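Immunity protein 52 domain-containing protein (Burkholderia pseudomallei K96243, PDB 4RHO) is of unknown function but is probably an immunity protein that protects its bacterium against a toxin. Local coordinates at residues L31-F36 / V125-V130; L165-S170 / M189-K194; R205-V210 / T217-V222. One frame throughout, in Å; residues are numbered along the deposited sequence.

Interactions 2 and 3 lie side by side in one antiparallel sheet, their centres about 9 Å apart, whereas interaction 1 joins two loops about 22 Å from interaction 2 and 29 Å from interaction 3, centre to centre. Strand 189-192 of interaction 2 is bordered by strand 215-222 of interaction 3: Leu190 O and Ile221 N are 2.8 Å apart, a probable hydrogen bond, and Tyr191 CE1 rests 3.6 Å from Gly218 CA. Strand 206-212 then closes that edge of the sheet within the chain. The loop 31-36 of interaction 1 leads from strand 20-26, which flanks strand 166-171 of interaction 2, into helix 36-51.

Interaction 1: residues L31-F36 / V125-V130; sequences LSSRNF and VSDEKV
Asp127 reaches across to Ser33 with both carboxylate oxygens: OD1 accepts the backbone N of Ser33 at 3.1 Å, an almost straight bond (167°) arriving on the syn side but tilted out of the carboxylate plane, while Ser33 OG gives a 2.7 Å hydrogen bond to the syn lone pair of Asp127 OD2. With Ser33 OG between its backbone N and carbonyl carbon (chi1 59°), hydroxyl and amide address one carboxylate together. This polar grip lies on the more open side, where Asp127 is exposed. The tight side belongs to Val125, whose CG1 presses to 3.3 Å from Leu31 O and whose CG2 meets Leu31 CD2 at 3.8 Å, the two side chains crossing at about a right angle; Met39 of helix 36-51 also touches Val125. The bent chain of Lys129 brings NZ to 2.8 Å from that same Leu31 O, in the carbonyl plane. Lys129 NZ also bonds to Asp28 O and forms a salt bridge with Asp133, which probably stabilises its positive charge. The contact thus ties the link between strands 120-124 and 133-140 to a type I beta turn, Ser32 to Asn35, that ends in the Asn35 N-cap of helix 36-51.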
loop_
_atom_site.group_PDB
_atom_site.type_symbol
_atom_site.label_atom_id
_atom_site.label_comp_id
_atom_site.label_asym_id
_atom_site.label_seq_id
_atom_site.Cartn_x
_atom_site.Cartn_y
_atom_site.Cartn_z
ATOM N N LEU A 31 8.017 16.437 2.946
ATOM C CA LEU A 31 6.959 16.236 1.956
ATOM C C LEU A 31 5.694 17.024 2.330
ATOM O O LEU A 31 5.129 16.810 3.402
ATOM C CB LEU A 31 6.632 14.731 1.828
ATOM C CG LEU A 31 5.595 14.351 0.757
ATOM C CD1 LEU A 31 6.135 14.597 -0.640
ATOM C CD2 LEU A 31 5.178 12.902 0.901
ATOM N N SER A 32 5.237 17.914 1.429
ATOM C CA SER A 32 4.011 18.687 1.650
ATOM C C SER A 32 2.826 18.039 0.935
ATOM O O SER A 32 3.021 17.217 0.036
ATOM C CB SER A 32 4.187 20.127 1.171
ATOM O OG SER A 32 4.258 20.195 -0.243
ATOM N N SER A 33 1.597 18.454 1.288
ATOM C CA SER A 33 0.380 17.932 0.657
ATOM C C SER A 33 0.192 18.516 -0.763
ATOM O O SER A 33 -0.694 18.070 -1.503
ATOM C CB SER A 33 -0.838 18.244 1.518
ATOM O OG SER A 33 -0.975 19.644 1.714
ATOM N N ARG A 34 1.045 19.504 -1.143
ATOM C CA ARG A 34 0.946 20.135 -2.463
ATOM C C ARG A 34 2.093 19.678 -3.379
ATOM O O ARG A 34 2.103 20.012 -4.570
ATOM C CB ARG A 34 0.943 21.669 -2.331
ATOM C CG ARG A 34 -0.041 22.191 -1.282
ATOM C CD ARG A 34 -1.466 21.796 -1.582
ATOM N NE ARG A 34 -2.349 21.993 -0.427
ATOM C CZ ARG A 34 -2.968 23.138 -0.153
ATOM N NH1 ARG A 34 -2.763 24.209 -0.910
ATOM N NH2 ARG A 34 -3.763 23.232 0.903
ATOM N N ASN A 35 3.033 18.879 -2.841
ATOM C CA ASN A 35 4.148 18.358 -3.633
ATOM C C ASN A 35 3.691 17.133 -4.446
ATOM O O ASN A 35 4.081 16.003 -4.142
ATOM C CB ASN A 35 5.336 18.002 -2.721
ATOM C CG ASN A 35 6.645 17.806 -3.460
ATOM O OD1 ASN A 35 6.694 17.741 -4.698
ATOM N ND2 ASN A 35 7.727 17.683 -2.713
ATOM N N PHE A 36 2.822 17.362 -5.457
ATOM C CA PHE A 36 2.241 16.280 -6.265
ATOM C C PHE A 36 3.290 15.608 -7.136
ATOM O O PHE A 36 3.149 14.430 -7.468
ATOM C CB PHE A 36 1.104 16.817 -7.145
ATOM C CG PHE A 36 -0.031 17.429 -6.370
ATOM C CD1 PHE A 36 -0.944 16.628 -5.693
ATOM C CD2 PHE A 36 -0.229 18.803 -6.365
ATOM C CE1 PHE A 36 -2.000 17.196 -4.979
ATOM C CE2 PHE A 36 -1.287 19.370 -5.653
ATOM C CZ PHE A 36 -2.165 18.564 -4.964
ATOM N N VAL A 125 -0.931 13.042 2.856
ATOM C CA VAL A 125 0.112 13.816 3.513
ATOM C C VAL A 125 -0.503 14.841 4.470
ATOM O O VAL A 125 -1.347 15.635 4.061
ATOM C CB VAL A 125 1.045 14.514 2.466
ATOM C CG1 VAL A 125 2.253 15.148 3.146
ATOM C CG2 VAL A 125 1.488 13.531 1.386
ATOM N N SER A 126 -0.060 14.836 5.744
ATOM C CA SER A 126 -0.463 15.857 6.725
ATOM C C SER A 126 0.615 16.932 6.832
ATOM O O SER A 126 1.792 16.606 6.994
ATOM C CB SER A 126 -0.720 15.223 8.091
ATOM O OG SER A 126 0.458 14.624 8.609
ATOM N N ASP A 127 0.232 18.202 6.691
ATOM C CA ASP A 127 1.195 19.301 6.698
ATOM C C ASP A 127 1.710 19.598 8.117
ATOM O O ASP A 127 2.833 20.090 8.268
ATOM C CB ASP A 127 0.574 20.559 6.087
ATOM C CG ASP A 127 0.234 20.407 4.617
ATOM O OD1 ASP A 127 1.176 20.226 3.804
ATOM O OD2 ASP A 127 -0.964 20.489 4.276
ATOM N N GLU A 128 0.889 19.304 9.161
ATOM C CA GLU A 128 1.274 19.586 10.554
ATOM C C GLU A 128 2.336 18.570 11.055
ATOM O O GLU A 128 3.101 18.879 11.971
ATOM C CB GLU A 128 0.039 19.577 11.472
ATOM C CG GLU A 128 0.273 20.278 12.805
ATOM C CD GLU A 128 -0.968 20.478 13.655
ATOM O OE1 GLU A 128 -2.069 20.629 13.076
ATOM O OE2 GLU A 128 -0.822 20.597 14.894
ATOM N N LYS A 129 2.383 17.364 10.428
ATOM C CA LYS A 129 3.396 16.322 10.711
ATOM C C LYS A 129 3.274 15.760 12.157
ATOM O O LYS A 129 4.136 14.990 12.589
ATOM C CB LYS A 129 4.830 16.852 10.461
ATOM C CG LYS A 129 5.102 17.216 8.995
ATOM C CD LYS A 129 4.933 16.006 8.067
ATOM C CE LYS A 129 4.981 16.404 6.622
ATOM N NZ LYS A 129 4.652 15.264 5.727
ATOM N N VAL A 130 2.171 16.078 12.860
ATOM C CA VAL A 130 1.890 15.459 14.160
ATOM C C VAL A 130 1.314 14.062 13.918
ATOM O O VAL A 130 1.824 13.078 14.464
ATOM C CB VAL A 130 0.945 16.334 15.028
ATOM C CG1 VAL A 130 0.641 15.651 16.360
ATOM C CG2 VAL A 130 1.540 17.719 15.256
#

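Interaction 2: residues L165-S170 / M189-K194; sequences LVVEAS and MLYLPK
Two neighbouring antiparallel strands in the interior of the sheet, 166-170 and 189-192, pair here with their axes 4.9 Å apart. Val167 and Tyr191 form a hydrogen-bonded pair: Val167 N donates to Tyr191 O at 3.2 Å, and Tyr191 N returns a 3.0 Å bond to Val167 O. Ala169 and Met189, a selenomethionine, make the next such pair, with Ala169 N to Met189 O at 3.0 Å. Side chains of both pairs project from the same face. Val167 CB abuts Tyr191 CB, and Val167 CG2 comes obliquely to the ring at CD2, 3.9 Å away. The Tyr191 ring continues toward Val159, and the extended Met189 chain toward Leu151 and Ala152, so this face lies under helix 148-162. The other face carries the non-hydrogen-bonded pair Glu168 and Leu190, whose side chains run alongside each other. Leu190 holds CG anti to its backbone N (chi1 175°), and its CD1 leans back over the partner strand, 3.5 Å from Val167 O and 3.8 Å from Val166 CG2. Glu168 OE2 is held by Tyr256 OH and Gly185 N. Next to this pairing, Pro193 CD lies 3.0 Å from Leu165 O; on the side of strand 20-26, Leu165 and Val166 both face Met25 in a classic beta bulge. The whole is an antiparallel strand pair within the helix-surrounded antiparallel sheet of this fold.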
loop_
_atom_site.group_PDB
_atom_site.type_symbol
_atom_site.label_atom_id
_atom_site.label_comp_id
_atom_site.label_asym_id
_atom_site.label_seq_id
_atom_site.Cartn_x
_atom_site.Cartn_y
_atom_site.Cartn_z
ATOM N N LEU A 165 7.142 3.521 8.614
ATOM C CA LEU A 165 7.233 3.030 9.986
ATOM C C LEU A 165 6.501 1.704 10.121
ATOM O O LEU A 165 6.642 1.019 11.139
ATOM C CB LEU A 165 6.637 4.072 10.962
ATOM C CG LEU A 165 7.341 5.429 10.983
ATOM C CD1 LEU A 165 6.471 6.471 11.587
ATOM C CD2 LEU A 165 8.670 5.348 11.715
ATOM N N VAL A 166 5.675 1.351 9.096
ATOM C CA VAL A 166 4.891 0.110 9.077
ATOM C C VAL A 166 4.224 -0.066 7.703
ATOM O O VAL A 166 3.752 0.910 7.114
ATOM C CB VAL A 166 3.823 0.076 10.231
ATOM C CG1 VAL A 166 2.881 1.270 10.147
ATOM C CG2 VAL A 166 3.038 -1.238 10.218
ATOM N N VAL A 167 4.192 -1.305 7.196
ATOM C CA VAL A 167 3.432 -1.639 5.993
ATOM C C VAL A 167 2.553 -2.858 6.276
ATOM O O VAL A 167 3.058 -3.893 6.717
ATOM C CB VAL A 167 4.338 -1.880 4.753
ATOM C CG1 VAL A 167 3.493 -2.159 3.514
ATOM C CG2 VAL A 167 5.270 -0.701 4.515
ATOM N N GLU A 168 1.241 -2.730 6.048
ATOM C CA GLU A 168 0.298 -3.833 6.237
ATOM C C GLU A 168 -0.162 -4.371 4.896
ATOM O O GLU A 168 -0.562 -3.596 4.026
ATOM C CB GLU A 168 -0.916 -3.377 7.067
ATOM C CG GLU A 168 -0.562 -2.876 8.450
ATOM C CD GLU A 168 -1.748 -2.337 9.220
ATOM O OE1 GLU A 168 -2.084 -1.143 9.036
ATOM O OE2 GLU A 168 -2.383 -3.123 9.956
ATOM N N ALA A 169 -0.067 -5.682 4.702
ATOM C CA ALA A 169 -0.534 -6.315 3.477
ATOM C C ALA A 169 -1.495 -7.447 3.803
ATOM O O ALA A 169 -1.121 -8.388 4.497
ATOM C CB ALA A 169 0.647 -6.836 2.668
ATOM N N SER A 170 -2.769 -7.295 3.408
ATOM C CA SER A 170 -3.807 -8.281 3.700
ATOM C C SER A 170 -5.042 -8.049 2.827
ATOM O O SER A 170 -5.332 -6.903 2.458
ATOM C CB SER A 170 -4.199 -8.224 5.178
ATOM O OG SER A 170 -4.681 -6.938 5.537
HETATM N N MSE A 189 1.355 -10.232 5.104
HETATM C CA MSE A 189 2.703 -9.708 5.400
HETATM C C MSE A 189 2.645 -8.492 6.282
HETATM O O MSE A 189 1.787 -7.634 6.080
HETATM C CB MSE A 189 3.420 -9.336 4.119
HETATM C CG MSE A 189 3.811 -10.469 3.320
HETATM SE SE MSE A 189 4.675 -9.883 1.752
HETATM C CE MSE A 189 5.055 -11.581 1.033
ATOM N N LEU A 190 3.684 -8.297 7.099
ATOM C CA LEU A 190 3.822 -7.085 7.897
ATOM C C LEU A 190 5.269 -6.621 7.915
ATOM O O LEU A 190 6.148 -7.360 8.366
ATOM C CB LEU A 190 3.321 -7.322 9.336
ATOM C CG LEU A 190 3.524 -6.152 10.311
ATOM C CD1 LEU A 190 2.610 -4.992 9.968
ATOM C CD2 LEU A 190 3.299 -6.593 11.735
ATOM N N TYR A 191 5.525 -5.386 7.441
ATOM C CA TYR A 191 6.859 -4.801 7.502
ATOM C C TYR A 191 7.000 -3.913 8.728
ATOM O O TYR A 191 6.135 -3.076 8.993
ATOM C CB TYR A 191 7.176 -3.993 6.223
ATOM C CG TYR A 191 8.428 -3.140 6.349
ATOM C CD1 TYR A 191 9.696 -3.696 6.179
ATOM C CD2 TYR A 191 8.348 -1.794 6.705
ATOM C CE1 TYR A 191 10.852 -2.927 6.333
ATOM C CE2 TYR A 191 9.498 -1.011 6.856
ATOM C CZ TYR A 191 10.748 -1.583 6.673
ATOM O OH TYR A 191 11.882 -0.819 6.825
ATOM N N LEU A 192 8.100 -4.075 9.459
ATOM C CA LEU A 192 8.442 -3.208 10.579
ATOM C C LEU A 192 9.900 -2.775 10.466
ATOM O O LEU A 192 10.747 -3.572 10.073
ATOM C CB LEU A 192 8.188 -3.925 11.928
ATOM C CG LEU A 192 6.718 -4.219 12.262
ATOM C CD1 LEU A 192 6.610 -5.122 13.453
ATOM C CD2 LEU A 192 5.933 -2.924 12.500
ATOM N N PRO A 193 10.214 -1.485 10.724
ATOM C CA PRO A 193 11.607 -1.022 10.537
ATOM C C PRO A 193 12.529 -1.489 11.677
ATOM O O PRO A 193 13.272 -0.693 12.247
ATOM C CB PRO A 193 11.471 0.502 10.501
ATOM C CG PRO A 193 10.263 0.790 11.307
ATOM C CD PRO A 193 9.323 -0.388 11.152
ATOM N N LYS A 194 12.492 -2.789 11.981
ATOM C CA LYS A 194 13.336 -3.396 13.004
ATOM C C LYS A 194 13.877 -4.717 12.512
ATOM O O LYS A 194 13.273 -5.343 11.631
ATOM C CB LYS A 194 12.539 -3.595 14.323
ATOM C CG LYS A 194 12.335 -2.299 15.115
ATOM C CD LYS A 194 11.454 -2.502 16.362
ATOM C CE LYS A 194 9.985 -2.647 16.015
ATOM N NZ LYS A 194 9.125 -2.585 17.218
#

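Interaction 3: residues R205-V210 / T217-V222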
loop_
_atom_site.group_PDB
_atom_site.type_symbol
_atom_site.label_atom_id
_atom_site.label_comp_id
_atom_site.label_asym_id
_atom_site.label_seq_id
_atom_site.Cartn_x
_atom_site.Cartn_y
_atom_site.Cartn_z
ATOM N N ARG A 205 6.339 -17.838 8.740
ATOM C CA ARG A 205 6.670 -18.745 7.641
ATOM C C ARG A 205 7.871 -18.221 6.852
ATOM O O ARG A 205 8.606 -19.008 6.246
ATOM C CB ARG A 205 5.456 -18.940 6.714
ATOM C CG ARG A 205 4.616 -20.202 7.041
ATOM C CD ARG A 205 4.264 -20.307 8.522
ATOM N NE ARG A 205 3.396 -21.455 8.794
ATOM C CZ ARG A 205 3.198 -21.963 10.007
ATOM N NH1 ARG A 205 3.865 -21.484 11.052
ATOM N NH2 ARG A 205 2.384 -22.999 10.175
ATOM N N ALA A 206 8.103 -16.894 6.902
ATOM C CA ALA A 206 9.270 -16.274 6.275
ATOM C C ALA A 206 9.586 -14.938 6.928
ATOM O O ALA A 206 8.677 -14.214 7.333
ATOM C CB ALA A 206 9.029 -16.082 4.778
ATOM N N LEU A 207 10.877 -14.627 7.065
ATOM C CA LEU A 207 11.332 -13.337 7.580
ATOM C C LEU A 207 12.291 -12.709 6.591
ATOM O O LEU A 207 13.469 -13.088 6.539
ATOM C CB LEU A 207 11.998 -13.504 8.963
ATOM C CG LEU A 207 11.067 -13.971 10.092
ATOM C CD1 LEU A 207 11.851 -14.491 11.255
ATOM C CD2 LEU A 207 10.113 -12.845 10.528
ATOM N N ILE A 208 11.758 -11.862 5.698
ATOM C CA ILE A 208 12.532 -11.285 4.611
ATOM C C ILE A 208 13.225 -10.000 5.075
ATOM O O ILE A 208 12.561 -9.000 5.344
ATOM C CB ILE A 208 11.624 -11.028 3.371
ATOM C CG1 ILE A 208 10.844 -12.313 2.986
ATOM C CG2 ILE A 208 12.450 -10.487 2.182
ATOM C CD1 ILE A 208 9.766 -12.102 1.997
ATOM N N PRO A 209 14.578 -9.999 5.159
ATOM C CA PRO A 209 15.275 -8.768 5.546
ATOM C C PRO A 209 15.218 -7.715 4.438
ATOM O O PRO A 209 15.361 -8.049 3.257
ATOM C CB PRO A 209 16.712 -9.243 5.799
ATOM C CG PRO A 209 16.873 -10.430 4.948
ATOM C CD PRO A 209 15.526 -11.102 4.877
ATOM N N VAL A 210 14.959 -6.457 4.808
ATOM C CA VAL A 210 14.955 -5.354 3.845
ATOM C C VAL A 210 16.182 -4.468 4.096
ATOM O O VAL A 210 16.365 -3.969 5.207
ATOM C CB VAL A 210 13.629 -4.533 3.900
ATOM C CG1 VAL A 210 13.622 -3.437 2.834
ATOM C CG2 VAL A 210 12.420 -5.441 3.741
ATOM N N THR A 217 17.352 -2.454 7.205
ATOM C CA THR A 217 16.455 -1.387 7.636
ATOM C C THR A 217 15.258 -1.973 8.423
ATOM O O THR A 217 14.840 -1.400 9.433
ATOM C CB THR A 217 15.983 -0.578 6.420
ATOM O OG1 THR A 217 17.122 -0.141 5.689
ATOM C CG2 THR A 217 15.124 0.619 6.812
ATOM N N GLY A 218 14.722 -3.092 7.943
ATOM C CA GLY A 218 13.577 -3.734 8.572
ATOM C C GLY A 218 13.388 -5.176 8.171
ATOM O O GLY A 218 14.295 -5.798 7.613
ATOM N N THR A 219 12.234 -5.735 8.497
ATOM C CA THR A 219 11.936 -7.128 8.187
ATOM C C THR A 219 10.495 -7.263 7.744
ATOM O O THR A 219 9.604 -6.684 8.369
ATOM C CB THR A 219 12.222 -8.035 9.432
ATOM O OG1 THR A 219 13.502 -7.716 9.973
ATOM C CG2 THR A 219 12.156 -9.529 9.101
ATOM N N ILE A 220 10.249 -8.042 6.678
ATOM C CA ILE A 220 8.887 -8.404 6.287
ATOM C C ILE A 220 8.525 -9.735 6.938
ATOM O O ILE A 220 9.252 -10.724 6.772
ATOM C CB ILE A 220 8.729 -8.466 4.738
ATOM C CG1 ILE A 220 9.078 -7.117 4.088
ATOM C CG2 ILE A 220 7.301 -8.923 4.350
ATOM C CD1 ILE A 220 9.212 -7.176 2.566
ATOM N N ILE A 221 7.462 -9.749 7.733
ATOM C CA ILE A 221 7.010 -10.955 8.400
ATOM C C ILE A 221 5.902 -11.606 7.572
ATOM O O ILE A 221 4.901 -10.958 7.269
ATOM C CB ILE A 221 6.537 -10.635 9.842
ATOM C CG1 ILE A 221 7.562 -9.726 10.575
ATOM C CG2 ILE A 221 6.270 -11.931 10.628
ATOM C CD1 ILE A 221 6.991 -8.984 11.759
ATOM N N VAL A 222 6.112 -12.868 7.142
ATOM C CA VAL A 222 5.146 -13.554 6.281
ATOM C C VAL A 222 4.459 -14.702 7.058
ATOM O O VAL A 222 5.136 -15.524 7.687
ATOM C CB VAL A 222 5.811 -14.072 4.975
ATOM C CG1 VAL A 222 4.768 -14.639 4.019
ATOM C CG2 VAL A 222 6.617 -12.965 4.297
#
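Ile220 meets strand 206-210 along most of its side chain. Its CB sits 4.1 Å from Ile208 CB, the directly paired residue; with CG1 anti to the carbonyl carbon (chi1 -59°), the chain then heads toward Val210. There CG1 and CD1 of Ile220 both lie 3.8 Å from Val210 CG2, and the Ile220 side chain also touches Val155 and Thr156 of helix 148-162. Ile208 reaches the other way, its CD1 touching Val222 CG2, and Ala206 CB packs on Val222 CB, so Ala206, Ile208, Val210, Ile220 and Val222 build one apolar face. On the reverse face Leu207 and Ile221 lie alongside each other, Leu207 CD2 meeting Ile221 CG1 and CG2, while Leu207 CB touches Thr219 CG2. The backbones of this beta hairpin are joined at Ile208 and Ile220 by reciprocal bonds, the straighter being Ile220 N to Ile208 O at 2.8 Å (172°). Each end of the pairing has a classic beta bulge: Arg205 and Ala206 share Val222 O, with Arg205 N at 2.8 Å and a weak bond from Ala206 N; Thr217 and Gly218 share Val210 O, with Thr217 N at 2.7 Å and a weak bond from Gly218 N. Thr219 OG1 bonds beyond the hairpin to Lys194 O and Ile196 N. The chemistry implies cohesion through backbone bonds and apolar packing, with no charged side-chain pair between the strands.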